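Local coordinates for IroE protein (Escherichia coli, PDB 2GZS) that hydrolyses the trilactone of enterobactin and its C-glucosylated salmochelin forms, preferring the iron-free siderophores and usually cutting once to give linear trimers, at residues Y94-H106 and L175-T187. Numbering follows the deposited sequence.
Sequences YTPAAESRKTDLH and LGRGYDALLSRVT. With DFP (diisopropyl phosphonate), chain B.
The type I beta turn from Gly176 to Tyr179, which leads from the diisopropyl phosphonate pocket into helix 179-187, is held by Glu99 of the 3-10 segment 97-99. With CG anti to the backbone N (chi1 -176°) and the chain bent at chi2, the carboxylate reaches two successive amides of the turn: Glu99 OE1 accepts from Gly178 N and Glu99 OE2 from Arg177 N at 2.8 Å. The modelled 2.5 Å between Glu99 OE1 and Gly178 N is unusually short, and its exact value is doubtful. Both oxygens are met on their syn sides. Tyr150 and Leu153 of helix 150-161 also touch the Glu99 side chain.

Arg177, bent at chi3, returns the grip by turning its guanidinium edge to carbonyls of the loop that includes Arg101 and Thr103. Arg177 NH1 bonds to Glu99 O (2.9 Å, in the guanidinium plane) and to Arg101 O (2.7 Å), while NH2 adds a weak bond to the latter oxygen. Thr103 CB lies over one guanidinium face, 3.6 Å from Arg177 CZ. A glutamine in place of Glu99 would probably leave one of the two turn amides without its acceptor, since its amide nitrogen cannot accept a hydrogen bond from a backbone N-H.

Farther along the helix the contact is apolar: Ala98 CB meets Ala181 CB at 4.1 Å, and Pro96 CG packs against Leu182 CD2. Arg185 passes near Pro96 but pairs with Asp157. Gly176 CA stands 3.6 Å from DFP C2'. The contact thus joins the loop after helix 87-93 to the turn and N-terminal part of helix 179-187, beside the active-site pocket of an alpha/beta-hydrolase fold.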
# COMPACT_ATOMS: atom_id res chain seq x y z
N TYR A 94 10.42 -4.17 2.11
CA TYR A 94 9.58 -3.06 2.56
C TYR A 94 10.27 -2.06 3.43
O TYR A 94 9.71 -0.99 3.77
CB TYR A 94 8.34 -3.59 3.31
CG TYR A 94 7.41 -4.48 2.48
CD1 TYR A 94 7.57 -4.72 1.13
CD2 TYR A 94 6.34 -5.08 3.15
CE1 TYR A 94 6.68 -5.56 0.42
CE2 TYR A 94 5.46 -5.91 2.47
CZ TYR A 94 5.64 -6.14 1.11
OH TYR A 94 4.76 -6.97 0.43
N THR A 95 11.53 -2.39 3.80
CA THR A 95 12.15 -1.53 4.79
C THR A 95 13.25 -0.61 4.25
O THR A 95 14.04 -1.02 3.40
CB THR A 95 12.81 -2.37 5.92
OG1 THR A 95 13.69 -3.33 5.30
CG2 THR A 95 11.77 -3.05 6.80
N PRO A 96 13.34 0.62 4.73
CA PRO A 96 14.42 1.55 4.35
C PRO A 96 15.62 1.26 5.26
O PRO A 96 15.50 0.52 6.27
CB PRO A 96 13.84 2.94 4.70
CG PRO A 96 13.03 2.63 5.92
CD PRO A 96 12.41 1.25 5.71
N ALA A 97 16.77 1.84 4.99
CA ALA A 97 17.96 1.71 5.84
C ALA A 97 17.77 1.84 7.34
O ALA A 97 18.31 0.99 8.05
CB ALA A 97 18.91 2.85 5.42
N ALA A 98 17.08 2.87 7.75
CA ALA A 98 16.85 3.33 9.11
C ALA A 98 16.27 2.23 9.98
O ALA A 98 16.52 2.18 11.19
CB ALA A 98 15.92 4.54 9.07
N GLU A 99 15.49 1.31 9.38
CA GLU A 99 14.88 0.29 10.23
C GLU A 99 15.91 -0.54 10.98
O GLU A 99 15.53 -1.11 12.02
CB GLU A 99 13.97 -0.60 9.35
CG GLU A 99 13.16 -1.67 10.08
CD GLU A 99 12.13 -1.12 11.03
OE1 GLU A 99 11.84 0.10 11.08
OE2 GLU A 99 11.55 -1.87 11.89
N SER A 100 17.17 -0.67 10.60
CA SER A 100 18.15 -1.49 11.31
C SER A 100 19.18 -0.67 12.09
O SER A 100 20.26 -1.14 12.46
CB SER A 100 18.93 -2.39 10.35
OG SER A 100 19.75 -1.61 9.49
N ARG A 101 18.87 0.58 12.33
CA ARG A 101 19.80 1.42 13.11
C ARG A 101 19.93 0.94 14.55
O ARG A 101 18.88 0.71 15.19
CB ARG A 101 19.31 2.87 13.04
CG ARG A 101 19.13 3.28 11.57
CD ARG A 101 20.11 4.35 11.15
NE ARG A 101 20.97 3.95 10.04
CZ ARG A 101 21.68 2.84 9.91
NH1 ARG A 101 21.69 1.90 10.84
NH2 ARG A 101 22.42 2.65 8.81
N LYS A 102 21.17 0.79 15.04
CA LYS A 102 21.40 0.46 16.45
C LYS A 102 20.66 -0.79 16.92
O LYS A 102 19.99 -0.76 17.95
CB LYS A 102 20.98 1.65 17.32
CG LYS A 102 21.43 2.98 16.74
CD LYS A 102 22.28 3.76 17.73
CE LYS A 102 23.33 4.61 17.01
NZ LYS A 102 23.99 5.58 17.93
N THR A 103 20.79 -1.87 16.17
CA THR A 103 20.15 -3.13 16.53
C THR A 103 20.85 -4.31 15.92
O THR A 103 21.53 -4.24 14.89
CB THR A 103 18.70 -3.14 16.02
OG1 THR A 103 18.02 -4.30 16.51
CG2 THR A 103 18.70 -3.27 14.49
N ASP A 104 20.65 -5.50 16.52
CA ASP A 104 21.12 -6.64 15.72
C ASP A 104 19.95 -7.55 15.36
O ASP A 104 20.20 -8.74 15.13
CB ASP A 104 22.19 -7.40 16.50
CG ASP A 104 23.53 -6.67 16.37
OD1 ASP A 104 23.82 -6.18 15.25
OD2 ASP A 104 24.26 -6.61 17.38
N LEU A 105 18.78 -6.95 15.29
CA LEU A 105 17.61 -7.75 14.88
C LEU A 105 17.80 -8.24 13.45
O LEU A 105 17.40 -9.35 13.10
CB LEU A 105 16.32 -6.94 14.91
CG LEU A 105 15.11 -7.54 14.18
CD1 LEU A 105 14.63 -8.83 14.84
CD2 LEU A 105 14.03 -6.46 14.15
N HIS A 106 18.44 -7.39 12.68
CA HIS A 106 18.70 -7.75 11.28
C HIS A 106 20.21 -8.04 11.13
O HIS A 106 20.76 -7.95 10.03
CB HIS A 106 18.21 -6.68 10.29
CG HIS A 106 16.83 -6.17 10.52
ND1 HIS A 106 15.73 -6.89 10.14
CD2 HIS A 106 16.34 -5.03 11.07
CE1 HIS A 106 14.62 -6.23 10.46
NE2 HIS A 106 14.96 -5.08 11.04
N LEU A 175 4.37 0.34 14.31
CA LEU A 175 4.91 -0.96 14.74
C LEU A 175 6.41 -1.11 14.41
O LEU A 175 7.04 -2.06 14.93
CB LEU A 175 4.12 -2.11 14.09
CG LEU A 175 2.62 -2.07 14.42
CD1 LEU A 175 1.93 -3.22 13.69
CD2 LEU A 175 2.46 -2.14 15.95
N GLY A 176 6.91 -0.24 13.53
CA GLY A 176 8.32 -0.37 13.02
C GLY A 176 9.33 0.36 13.87
O GLY A 176 9.12 1.38 14.51
N ARG A 177 10.55 -0.27 13.94
CA ARG A 177 11.59 0.42 14.72
C ARG A 177 11.96 1.79 14.17
O ARG A 177 12.32 2.73 14.89
CB ARG A 177 12.86 -0.43 14.65
CG ARG A 177 12.79 -1.80 15.29
CD ARG A 177 14.23 -2.38 15.20
NE ARG A 177 15.07 -1.64 16.16
CZ ARG A 177 16.01 -0.75 15.92
NH1 ARG A 177 16.40 -0.32 14.71
NH2 ARG A 177 16.62 -0.23 16.99
N GLY A 178 11.90 1.93 12.85
CA GLY A 178 12.35 3.24 12.35
C GLY A 178 11.19 4.16 12.00
O GLY A 178 11.25 5.06 11.15
N TYR A 179 10.04 3.94 12.67
CA TYR A 179 8.88 4.82 12.50
C TYR A 179 9.21 6.27 12.74
O TYR A 179 8.92 7.16 11.96
CB TYR A 179 7.77 4.38 13.48
CG TYR A 179 6.59 5.23 13.80
CD1 TYR A 179 5.73 5.54 12.74
CD2 TYR A 179 6.27 5.73 15.07
CE1 TYR A 179 4.61 6.32 12.95
CE2 TYR A 179 5.13 6.51 15.29
CZ TYR A 179 4.31 6.80 14.21
OH TYR A 179 3.15 7.55 14.33
N ASP A 180 9.81 6.59 13.90
CA ASP A 180 10.09 7.98 14.21
C ASP A 180 11.11 8.55 13.23
O ASP A 180 10.94 9.76 12.94
CB ASP A 180 10.63 8.16 15.65
CG ASP A 180 9.56 7.84 16.70
OD1 ASP A 180 8.77 8.76 16.99
OD2 ASP A 180 9.51 6.72 17.24
N ALA A 181 12.07 7.72 12.82
CA ALA A 181 13.04 8.30 11.85
C ALA A 181 12.37 8.68 10.53
O ALA A 181 12.64 9.69 9.86
CB ALA A 181 14.16 7.32 11.52
N LEU A 182 11.42 7.83 10.11
CA LEU A 182 10.63 8.13 8.91
C LEU A 182 9.71 9.30 9.13
O LEU A 182 9.59 10.16 8.22
CB LEU A 182 9.75 6.91 8.55
CG LEU A 182 9.74 6.23 7.22
CD1 LEU A 182 10.91 6.58 6.33
CD2 LEU A 182 9.67 4.70 7.44
N LEU A 183 9.02 9.39 10.27
CA LEU A 183 8.23 10.61 10.48
C LEU A 183 9.02 11.92 10.46
O LEU A 183 8.56 12.97 10.02
CB LEU A 183 7.51 10.59 11.85
CG LEU A 183 6.19 9.83 11.84
CD1 LEU A 183 5.51 9.94 13.20
CD2 LEU A 183 5.29 10.32 10.71
N SER A 184 10.22 11.85 10.99
CA SER A 184 11.18 12.95 11.01
C SER A 184 11.49 13.38 9.58
O SER A 184 11.53 14.57 9.24
CB SER A 184 12.45 12.51 11.74
OG SER A 184 13.26 13.67 11.92
N ARG A 185 11.66 12.38 8.69
CA ARG A 185 11.86 12.80 7.28
C ARG A 185 10.58 13.34 6.65
O ARG A 185 10.62 14.31 5.85
CB ARG A 185 12.33 11.62 6.46
CG ARG A 185 13.68 11.02 6.84
CD ARG A 185 13.95 9.62 6.27
NE ARG A 185 13.90 9.50 4.83
CZ ARG A 185 13.66 8.56 3.94
NH1 ARG A 185 13.35 7.29 4.25
NH2 ARG A 185 13.72 8.86 2.63
N VAL A 186 9.45 12.73 6.99
CA VAL A 186 8.17 13.18 6.42
C VAL A 186 7.89 14.61 6.74
O VAL A 186 7.49 15.46 5.96
CB VAL A 186 7.00 12.28 6.93
CG1 VAL A 186 5.69 13.00 6.68
CG2 VAL A 186 7.08 10.90 6.29
N THR A 187 8.10 15.04 8.02
CA THR A 187 7.71 16.39 8.37
C THR A 187 8.84 17.39 7.99
O THR A 187 8.56 18.57 8.14
CB THR A 187 7.38 16.54 9.87
OG1 THR A 187 8.49 16.14 10.69
CG2 THR A 187 6.24 15.59 10.27
C1 DFP B . 3.02 -6.82 12.67
C2 DFP B . 3.72 -7.90 13.49
C3 DFP B . 1.56 -7.14 12.39
C1' DFP B . 7.15 -5.15 11.91
C2' DFP B . 7.09 -3.66 12.09
C3' DFP B . 7.95 -5.73 13.13
P DFP B . 4.77 -5.75 10.91
O1P DFP B . 3.73 -6.82 11.39
O2P DFP B . 5.86 -5.68 12.04
O3P DFP B . 5.36 -6.07 9.54